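Local atomic coordinates of 401aa long hypothetical glucose-1-phosphate thymidylyltransferase (Sulfolobus tokodaii, PDB entry 2GGO), a protein that probably makes UDP-N-acetylglucosamine and UDP-N-acetylgalactosamine as a bifunctional enzyme and transfers nucleotidyl groups from nucleoside triphosphates to sugar 1-phosphates, releasing diphosphate. Residues I77-L85 with E178-D186; Y276-N287 with V293-S304. All blocks are in the same frame, centred on the assembly; numbering follows the deposited sequence.

How the contacts relate
The two contacts lie on opposite sides of the centre of the chain, one in each half of a two-part enzyme. Contact 1 joins two loop regions of the N-terminal nucleotidyl transferase part. It holds Gly79 and Thr80, which probably bind the nucleotide and the sugar phosphate. Contact 2 joins neighbouring turns of the C-terminal left-handed beta-helix, built from hexapeptide repeats, and lies away from the substrate-binding residues. The centres of contact 1 and contact 2 are 38 Å apart. The nearest atoms of contact 1 and contact 2 are about 22 Å apart, so the two do not touch. Helix 212-225, late in the first half, packs against Ile282, Glu297 and Val299 of contact 2 and so joins the halves.

Contact 1: residues I77-L85 with E178-D186; sequences IKGTGAAIL and ERGELELTD
Thr80 has OG1 between its backbone N and carbonyl carbon (chi1 63°), which brings the hydroxyl to the amide of Leu184. Leu184 N donates to Thr80 OG1 at 2.7 Å, with a bent N-H...O angle of 137°. Leu184 lies where the chain passes into helix 184-194. The CG of Leu182 lies opposite its own N (chi1 168°), and the side chain packs over the backbone of Gly81 and Ala82, with Leu182 CG 3.7 Å from Ala82 N. Leu182 O receives Gly81 N at 2.8 Å and a weak bond from Ala82 N. Leu182 N in turn donates to Lys78 O at 3.1 Å, in the carbonyl plane. The Glu181 side chain runs past Gly79, with Glu181 OE2 3.5 Å from Gly79 CA. A CB on Gly79 would clash with Leu182 O. Glu181 OE1 is paired with Arg179 NH1 at 2.8 Å. With a valine at Thr80, the Leu184 amide would probably be left without its hydroxyl acceptor, and this loop would lose one of its ties to 178-186. Thr80 also touches Tyr97, which probably also binds the sugar phosphate. The polar grip on Leu182 and Leu184 is thus consistent with a loop set in shape for substrate.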
loop_
_atom_site.group_PDB
_atom_site.type_symbol
_atom_site.label_atom_id
_atom_site.label_comp_id
_atom_site.label_asym_id
_atom_site.label_seq_id
_atom_site.Cartn_x
_atom_site.Cartn_y
_atom_site.Cartn_z
ATOM N N ILE A 77 -15.087 -13.295 -14.946
ATOM C CA ILE A 77 -13.613 -13.458 -15.077
ATOM C C ILE A 77 -12.774 -12.689 -14.016
ATOM O O ILE A 77 -13.284 -11.771 -13.338
ATOM C CB ILE A 77 -13.102 -13.112 -16.540
ATOM C CG1 ILE A 77 -13.940 -11.971 -17.172
ATOM C CG2 ILE A 77 -13.029 -14.392 -17.421
ATOM C CD1 ILE A 77 -13.831 -11.810 -18.705
ATOM N N LYS A 78 -11.498 -13.080 -13.876
ATOM C CA LYS A 78 -10.523 -12.377 -13.004
ATOM C C LYS A 78 -9.099 -12.293 -13.613
ATOM O O LYS A 78 -8.690 -13.168 -14.378
ATOM C CB LYS A 78 -10.498 -12.981 -11.579
ATOM C CG LYS A 78 -9.510 -14.134 -11.361
ATOM C CD LYS A 78 -10.038 -15.151 -10.354
ATOM C CE LYS A 78 -11.036 -16.127 -10.986
ATOM N NZ LYS A 78 -10.458 -16.896 -12.134
ATOM N N GLY A 79 -8.366 -11.230 -13.266
ATOM C CA GLY A 79 -7.011 -10.971 -13.785
ATOM C C GLY A 79 -6.617 -9.504 -13.941
ATOM O O GLY A 79 -7.313 -8.601 -13.483
ATOM N N THR A 80 -5.474 -9.272 -14.576
ATOM C CA THR A 80 -5.057 -7.931 -14.971
ATOM C C THR A 80 -5.661 -7.619 -16.339
ATOM O O THR A 80 -6.071 -6.494 -16.613
ATOM C CB THR A 80 -3.535 -7.843 -15.070
ATOM O OG1 THR A 80 -3.078 -8.733 -16.093
ATOM C CG2 THR A 80 -2.891 -8.239 -13.749
ATOM N N GLY A 81 -5.712 -8.643 -17.188
ATOM C CA GLY A 81 -6.245 -8.529 -18.540
ATOM C C GLY A 81 -7.756 -8.656 -18.645
ATOM O O GLY A 81 -8.351 -8.178 -19.615
ATOM N N ALA A 82 -8.379 -9.316 -17.666
ATOM C CA ALA A 82 -9.847 -9.389 -17.581
ATOM C C ALA A 82 -10.418 -8.039 -17.117
ATOM O O ALA A 82 -11.613 -7.739 -17.315
ATOM C CB ALA A 82 -10.279 -10.521 -16.650
ATOM N N ALA A 83 -9.531 -7.241 -16.504
ATOM C CA ALA A 83 -9.818 -5.877 -16.047
ATOM C C ALA A 83 -10.045 -4.967 -17.239
ATOM O O ALA A 83 -11.014 -4.210 -17.276
ATOM C CB ALA A 83 -8.672 -5.344 -15.161
ATOM N N ILE A 84 -9.148 -5.068 -18.214
ATOM C CA ILE A 84 -9.236 -4.298 -19.460
ATOM C C ILE A 84 -10.024 -5.028 -20.577
ATOM O O ILE A 84 -10.037 -4.595 -21.736
ATOM C CB ILE A 84 -7.835 -3.793 -19.922
ATOM C CG1 ILE A 84 -6.725 -4.640 -19.279
ATOM C CG2 ILE A 84 -7.656 -2.308 -19.561
ATOM C CD1 ILE A 84 -5.377 -4.500 -19.930
ATOM N N LEU A 85 -10.676 -6.136 -20.213
ATOM C CA LEU A 85 -11.837 -6.617 -20.960
ATOM C C LEU A 85 -12.987 -5.667 -20.642
ATOM O O LEU A 85 -14.087 -5.803 -21.183
ATOM C CB LEU A 85 -12.221 -8.063 -20.597
ATOM C CG LEU A 85 -11.703 -9.284 -21.380
ATOM C CD1 LEU A 85 -12.828 -10.317 -21.529
ATOM C CD2 LEU A 85 -11.123 -8.930 -22.761
ATOM N N GLU A 178 -2.984 -20.362 -16.449
ATOM C CA GLU A 178 -2.534 -21.402 -15.511
ATOM C C GLU A 178 -2.603 -20.969 -14.022
ATOM O O GLU A 178 -2.036 -21.632 -13.141
ATOM C CB GLU A 178 -1.149 -21.958 -15.921
ATOM C CG GLU A 178 -1.047 -22.447 -17.395
ATOM C CD GLU A 178 -1.823 -23.744 -17.684
ATOM O OE1 GLU A 178 -1.231 -24.842 -17.568
ATOM O OE2 GLU A 178 -3.019 -23.665 -18.057
ATOM N N ARG A 179 -3.306 -19.861 -13.763
ATOM C CA ARG A 179 -3.757 -19.481 -12.412
ATOM C C ARG A 179 -5.271 -19.165 -12.429
ATOM O O ARG A 179 -5.898 -18.951 -11.378
ATOM C CB ARG A 179 -2.929 -18.304 -11.869
ATOM C CG ARG A 179 -3.376 -17.760 -10.509
ATOM C CD ARG A 179 -2.289 -16.922 -9.852
ATOM N NE ARG A 179 -2.831 -15.849 -9.013
ATOM C CZ ARG A 179 -2.718 -14.547 -9.282
ATOM N NH1 ARG A 179 -2.076 -14.135 -10.377
ATOM N NH2 ARG A 179 -3.245 -13.647 -8.453
ATOM N N GLY A 180 -5.847 -19.175 -13.637
ATOM C CA GLY A 180 -7.239 -18.775 -13.875
ATOM C C GLY A 180 -7.309 -17.341 -14.377
ATOM O O GLY A 180 -8.283 -16.942 -15.028
ATOM N N GLU A 181 -6.252 -16.588 -14.074
ATOM C CA GLU A 181 -6.123 -15.167 -14.395
ATOM C C GLU A 181 -5.857 -14.868 -15.872
ATOM O O GLU A 181 -4.778 -15.183 -16.382
ATOM C CB GLU A 181 -4.970 -14.572 -13.584
ATOM C CG GLU A 181 -5.367 -13.780 -12.359
ATOM C CD GLU A 181 -4.374 -12.663 -12.063
ATOM O OE1 GLU A 181 -4.148 -12.375 -10.870
ATOM O OE2 GLU A 181 -3.820 -12.074 -13.022
ATOM N N LEU A 182 -6.818 -14.243 -16.557
ATOM C CA LEU A 182 -6.518 -13.651 -17.860
ATOM C C LEU A 182 -5.526 -12.519 -17.621
ATOM O O LEU A 182 -5.867 -11.483 -17.048
ATOM C CB LEU A 182 -7.785 -13.167 -18.585
ATOM C CG LEU A 182 -7.720 -12.272 -19.849
ATOM C CD1 LEU A 182 -6.535 -12.539 -20.820
ATOM C CD2 LEU A 182 -9.060 -12.313 -20.596
ATOM N N GLU A 183 -4.286 -12.746 -18.043
ATOM C CA GLU A 183 -3.189 -11.834 -17.730
ATOM C C GLU A 183 -2.907 -10.859 -18.858
ATOM O O GLU A 183 -3.215 -11.121 -20.025
ATOM C CB GLU A 183 -1.930 -12.626 -17.383
ATOM C CG GLU A 183 -2.023 -13.350 -16.056
ATOM C CD GLU A 183 -1.190 -14.619 -16.024
ATOM O OE1 GLU A 183 0.043 -14.530 -15.792
ATOM O OE2 GLU A 183 -1.776 -15.708 -16.223
ATOM N N LEU A 184 -2.323 -9.726 -18.501
ATOM C CA LEU A 184 -1.937 -8.765 -19.500
ATOM C C LEU A 184 -0.649 -9.228 -20.151
ATOM O O LEU A 184 -0.614 -9.451 -21.357
ATOM C CB LEU A 184 -1.799 -7.363 -18.906
ATOM C CG LEU A 184 -1.873 -6.152 -19.847
ATOM C CD1 LEU A 184 -2.738 -6.386 -21.082
ATOM C CD2 LEU A 184 -2.382 -4.960 -19.077
ATOM N N THR A 185 0.390 -9.418 -19.344
ATOM C CA THR A 185 1.721 -9.773 -19.847
ATOM C C THR A 185 1.753 -10.812 -20.986
ATOM O O THR A 185 2.598 -10.723 -21.875
ATOM C CB THR A 185 2.660 -10.222 -18.703
ATOM O OG1 THR A 185 1.962 -11.112 -17.823
ATOM C CG2 THR A 185 3.135 -9.023 -17.911
ATOM N N ASP A 186 0.835 -11.781 -20.956
ATOM C CA ASP A 186 0.726 -12.810 -21.996
ATOM C C ASP A 186 0.519 -12.182 -23.353
ATOM O O ASP A 186 1.240 -12.496 -24.303
ATOM C CB ASP A 186 -0.454 -13.734 -21.710
ATOM C CG ASP A 186 -0.169 -14.737 -20.609
ATOM O OD1 ASP A 186 1.025 -15.001 -20.325
ATOM O OD2 ASP A 186 -1.155 -15.261 -20.032
#

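Contact 2: residues Y276-N287 with V293-S304; sequences YLRPYTILVEKN and VEVKESVIMEGS
Tyr276 and Glu294 lie side by side and point the same way, the ring and carboxylate planes 47° apart. Glu294 CD sits 3.6 Å from Tyr276 CD2. Both side chains have CG opposite the backbone N, and the extended Glu294 chain carries its carboxylate on to Arg278. There Arg278 NH1 forms a salt bridge with Glu294 OE2 at 2.7 Å, the oxygen 26° out of the guanidinium plane. Lys296 CD lies over one guanidinium face, 3.3 Å from Arg278 NH2. The ammonium of Lys296 is paired with Asp314 of the next turn.

Beyond the corner, Tyr280 and Glu297 also run alongside each other, but their planes are nearly perpendicular, at 86°. Tyr280 OH bonds Asp224 and Glu297 OE1 bridges to Lys220, so both reach helix 212-225. Leu283 and Ile300 point together to the face of the sheet opposite Ile282 and Val299, Leu283 CD2 3.9 Å from Ile300 CD1. Thr281 and Val295 cross at about a right angle, with Thr281 CG2 3.8 Å from Val295 CG1. Thr281 OG1 donates to Arg278 O at 2.7 Å, on a lone pair, across the type II turn.

The backbones are in parallel register, and strands 281-283 and 298-300 run nearly parallel. Ile300 N donates to Ile282 O at 3.0 Å, and Val284 N to Ile300 O. This is the stacking of a left-handed beta-helix, in which like positions of successive turns pile up. Aliphatic residues, among them Leu277, Val295, Leu283 and Ile300, fill its inside, while ion pairs on the outside link one turn to the next and to the helix.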
loop_
_atom_site.group_PDB
_atom_site.type_symbol
_atom_site.label_atom_id
_atom_site.label_comp_id
_atom_site.label_asym_id
_atom_site.label_seq_id
_atom_site.Cartn_x
_atom_site.Cartn_y
_atom_site.Cartn_z
ATOM N N TYR A 276 5.491 9.287 24.171
ATOM C CA TYR A 276 6.824 9.192 23.574
ATOM C C TYR A 276 6.654 8.746 22.135
ATOM O O TYR A 276 6.303 7.626 21.907
ATOM C CB TYR A 276 7.668 8.158 24.323
ATOM C CG TYR A 276 9.159 7.957 23.943
ATOM C CD1 TYR A 276 9.851 8.837 23.122
ATOM C CD2 TYR A 276 9.853 6.837 24.411
ATOM C CE1 TYR A 276 11.207 8.609 22.804
ATOM C CE2 TYR A 276 11.194 6.597 24.083
ATOM C CZ TYR A 276 11.855 7.502 23.289
ATOM O OH TYR A 276 13.166 7.310 22.989
ATOM N N LEU A 277 6.887 9.646 21.164
ATOM C CA LEU A 277 6.836 9.241 19.749
ATOM C C LEU A 277 8.232 9.037 19.184
ATOM O O LEU A 277 9.075 9.925 19.249
ATOM C CB LEU A 277 6.032 10.220 18.926
ATOM C CG LEU A 277 4.647 10.590 19.466
ATOM C CD1 LEU A 277 4.011 11.583 18.544
ATOM C CD2 LEU A 277 3.736 9.340 19.633
ATOM N N ARG A 278 8.505 7.862 18.635
ATOM C CA ARG A 278 9.840 7.539 18.210
ATOM C C ARG A 278 9.883 7.537 16.699
ATOM O O ARG A 278 8.825 7.543 16.058
ATOM C CB ARG A 278 10.288 6.184 18.764
ATOM C CG ARG A 278 10.717 6.252 20.251
ATOM C CD ARG A 278 10.755 4.868 20.887
ATOM N NE ARG A 278 11.818 4.117 20.251
ATOM C CZ ARG A 278 11.940 2.787 20.291
ATOM N NH1 ARG A 278 11.014 2.037 20.882
ATOM N NH2 ARG A 278 12.961 2.204 19.693
ATOM N N PRO A 279 11.095 7.501 16.126
ATOM C CA PRO A 279 11.238 7.574 14.659
ATOM C C PRO A 279 10.277 6.678 13.874
ATOM O O PRO A 279 10.110 5.464 14.160
ATOM C CB PRO A 279 12.694 7.141 14.442
ATOM C CG PRO A 279 13.415 7.726 15.673
ATOM C CD PRO A 279 12.420 7.426 16.811
ATOM N N TYR A 280 9.690 7.279 12.861
ATOM C CA TYR A 280 8.793 6.646 11.884
ATOM C C TYR A 280 7.425 6.377 12.445
ATOM O O TYR A 280 6.739 5.489 11.995
ATOM C CB TYR A 280 9.434 5.447 11.176
ATOM C CG TYR A 280 10.607 5.923 10.367
ATOM C CD1 TYR A 280 10.402 6.745 9.239
ATOM C CD2 TYR A 280 11.921 5.631 10.763
ATOM C CE1 TYR A 280 11.488 7.235 8.484
ATOM C CE2 TYR A 280 13.018 6.112 10.028
ATOM C CZ TYR A 280 12.783 6.923 8.892
ATOM O OH TYR A 280 13.854 7.407 8.166
ATOM N N THR A 281 7.020 7.226 13.389
ATOM C CA THR A 281 5.669 7.231 13.899
ATOM C C THR A 281 4.849 8.038 12.911
ATOM O O THR A 281 5.141 9.184 12.702
ATOM C CB THR A 281 5.605 7.860 15.276
ATOM O OG1 THR A 281 6.199 6.941 16.222
ATOM C CG2 THR A 281 4.135 8.112 15.680
ATOM N N ILE A 282 3.821 7.427 12.349
ATOM C CA ILE A 282 2.961 8.080 11.379
ATOM C C ILE A 282 1.541 8.027 11.870
ATOM O O ILE A 282 0.923 6.981 11.880
ATOM C CB ILE A 282 3.144 7.413 9.922
ATOM C CG1 ILE A 282 4.543 7.802 9.360
ATOM C CG2 ILE A 282 1.994 7.757 8.910
ATOM C CD1 ILE A 282 5.322 6.538 8.943
ATOM N N LEU A 283 0.997 9.147 12.329
ATOM C CA LEU A 283 -0.397 9.091 12.740
ATOM C C LEU A 283 -1.179 9.758 11.656
ATOM O O LEU A 283 -1.028 10.988 11.518
ATOM C CB LEU A 283 -0.599 9.879 14.042
ATOM C CG LEU A 283 0.457 9.428 15.066
ATOM C CD1 LEU A 283 0.614 10.445 16.242
ATOM C CD2 LEU A 283 0.072 8.079 15.556
ATOM N N VAL A 284 -2.009 9.025 10.914
ATOM C CA VAL A 284 -2.542 9.611 9.666
ATOM C C VAL A 284 -3.515 10.782 9.839
ATOM O O VAL A 284 -3.441 11.764 9.108
ATOM C CB VAL A 284 -3.055 8.620 8.597
ATOM C CG1 VAL A 284 -2.369 7.281 8.596
ATOM C CG2 VAL A 284 -4.550 8.559 8.484
ATOM N N GLU A 285 -4.383 10.710 10.831
ATOM C CA GLU A 285 -5.398 11.715 11.031
ATOM C C GLU A 285 -6.175 11.438 12.325
ATOM O O GLU A 285 -6.667 10.322 12.523
ATOM C CB GLU A 285 -6.386 11.618 9.870
ATOM C CG GLU A 285 -7.637 12.421 10.034
ATOM C CD GLU A 285 -8.606 12.222 8.877
ATOM O OE1 GLU A 285 -8.392 11.329 8.021
ATOM O OE2 GLU A 285 -9.599 12.963 8.830
ATOM N N LYS A 286 -6.334 12.470 13.148
ATOM C CA LYS A 286 -7.261 12.409 14.259
ATOM C C LYS A 286 -7.010 11.242 15.221
ATOM O O LYS A 286 -7.936 10.467 15.558
ATOM C CB LYS A 286 -8.687 12.336 13.714
ATOM C CG LYS A 286 -9.210 13.696 13.347
ATOM C CD LYS A 286 -10.621 13.599 12.873
ATOM C CE LYS A 286 -11.058 14.910 12.228
ATOM N NZ LYS A 286 -12.254 14.578 11.380
ATOM N N ASN A 287 -5.754 11.122 15.661
ATOM C CA ASN A 287 -5.363 9.978 16.447
ATOM C C ASN A 287 -5.213 10.429 17.856
ATOM O O ASN A 287 -4.932 11.581 18.084
ATOM C CB ASN A 287 -4.053 9.406 15.940
ATOM C CG ASN A 287 -4.173 8.825 14.578
ATOM O OD1 ASN A 287 -4.721 7.758 14.373
ATOM N ND2 ASN A 287 -3.658 9.526 13.611
ATOM N N VAL A 293 2.136 6.123 26.603
ATOM C CA VAL A 293 2.013 5.381 25.361
ATOM C C VAL A 293 3.240 5.647 24.513
ATOM O O VAL A 293 3.655 6.815 24.310
ATOM C CB VAL A 293 0.698 5.737 24.602
ATOM C CG1 VAL A 293 0.664 5.075 23.230
ATOM C CG2 VAL A 293 -0.492 5.368 25.428
ATOM N N GLU A 294 3.854 4.577 23.993
ATOM C CA GLU A 294 5.052 4.773 23.173
ATOM C C GLU A 294 4.735 4.103 21.805
ATOM O O GLU A 294 4.136 3.020 21.741
ATOM C CB GLU A 294 6.301 4.194 23.890
ATOM C CG GLU A 294 7.709 4.285 23.110
ATOM C CD GLU A 294 8.832 3.484 23.735
ATOM O OE1 GLU A 294 8.896 3.255 24.954
ATOM O OE2 GLU A 294 9.706 3.033 22.981
ATOM N N VAL A 295 5.124 4.770 20.717
ATOM C CA VAL A 295 4.941 4.270 19.362
ATOM C C VAL A 295 6.246 4.409 18.607
ATOM O O VAL A 295 6.977 5.376 18.812
ATOM C CB VAL A 295 3.823 5.079 18.612
ATOM C CG1 VAL A 295 3.677 4.613 17.158
ATOM C CG2 VAL A 295 2.515 4.990 19.333
ATOM N N LYS A 296 6.544 3.403 17.777
ATOM C CA LYS A 296 7.746 3.418 16.977
ATOM C C LYS A 296 7.487 2.746 15.657
ATOM O O LYS A 296 6.918 1.632 15.604
ATOM C CB LYS A 296 8.847 2.626 17.694
ATOM C CG LYS A 296 10.241 2.917 17.120
ATOM C CD LYS A 296 11.026 1.646 17.072
ATOM C CE LYS A 296 10.241 0.476 16.683
ATOM N NZ LYS A 296 11.180 -0.687 16.427
ATOM N N GLU A 297 7.949 3.361 14.590
ATOM C CA GLU A 297 7.804 2.741 13.271
ATOM C C GLU A 297 6.491 2.065 13.014
ATOM O O GLU A 297 6.423 0.866 12.706
ATOM C CB GLU A 297 8.901 1.726 13.014
ATOM C CG GLU A 297 9.165 1.604 11.526
ATOM C CD GLU A 297 10.575 1.156 11.237
ATOM O OE1 GLU A 297 10.757 0.188 10.466
ATOM O OE2 GLU A 297 11.506 1.774 11.799
ATOM N N SER A 298 5.420 2.820 13.077
ATOM C CA SER A 298 4.097 2.250 12.775
ATOM C C SER A 298 3.227 3.270 12.107
ATOM O O SER A 298 3.445 4.455 12.242
ATOM C CB SER A 298 3.376 1.804 14.073
ATOM O OG SER A 298 4.327 1.264 14.950
ATOM N N VAL A 299 2.195 2.771 11.458
ATOM C CA VAL A 299 1.242 3.553 10.744
ATOM C C VAL A 299 -0.045 3.296 11.472
ATOM O O VAL A 299 -0.490 2.141 11.612
ATOM C CB VAL A 299 1.137 3.063 9.280
ATOM C CG1 VAL A 299 0.210 3.970 8.486
ATOM C CG2 VAL A 299 2.583 3.044 8.652
ATOM N N ILE A 300 -0.627 4.357 11.961
ATOM C CA ILE A 300 -1.877 4.236 12.734
ATOM C C ILE A 300 -2.860 5.154 11.994
ATOM O O ILE A 300 -2.665 6.347 11.896
ATOM C CB ILE A 300 -1.645 4.661 14.217
ATOM C CG1 ILE A 300 -0.614 3.731 14.923
ATOM C CG2 ILE A 300 -2.904 4.622 15.021
ATOM C CD1 ILE A 300 -0.118 4.288 16.307
ATOM N N MET A 301 -3.885 4.533 11.422
ATOM C CA MET A 301 -4.823 5.196 10.541
ATOM C C MET A 301 -5.889 6.004 11.263
ATOM O O MET A 301 -5.881 6.163 12.503
ATOM C CB MET A 301 -5.390 4.173 9.541
ATOM C CG MET A 301 -4.305 3.512 8.656
ATOM S SD MET A 301 -4.822 2.174 7.574
ATOM C CE MET A 301 -3.209 1.696 6.969
ATOM N N GLU A 302 -6.823 6.511 10.473
ATOM C CA GLU A 302 -7.721 7.622 10.836
ATOM C C GLU A 302 -8.514 7.392 12.122
ATOM O O GLU A 302 -9.256 6.418 12.198
ATOM C CB GLU A 302 -8.755 7.820 9.704
ATOM C CG GLU A 302 -8.171 8.144 8.332
ATOM C CD GLU A 302 -7.880 6.928 7.447
ATOM O OE1 GLU A 302 -7.815 5.801 7.950
ATOM O OE2 GLU A 302 -7.705 7.104 6.211
ATOM N N GLY A 303 -8.460 8.348 13.049
ATOM C CA GLY A 303 -9.280 8.303 14.248
ATOM C C GLY A 303 -9.000 7.140 15.202
ATOM O O GLY A 303 -9.770 6.900 16.110
ATOM N N SER A 304 -7.912 6.415 15.003
ATOM C CA SER A 304 -7.533 5.318 15.926
ATOM C C SER A 304 -6.948 5.828 17.199
ATOM O O SER A 304 -6.310 6.838 17.215
ATOM C CB SER A 304 -6.586 4.369 15.270
ATOM O OG SER A 304 -7.342 3.582 14.353
HETATM O O HOH W 1 12.096 3.849 14.390
#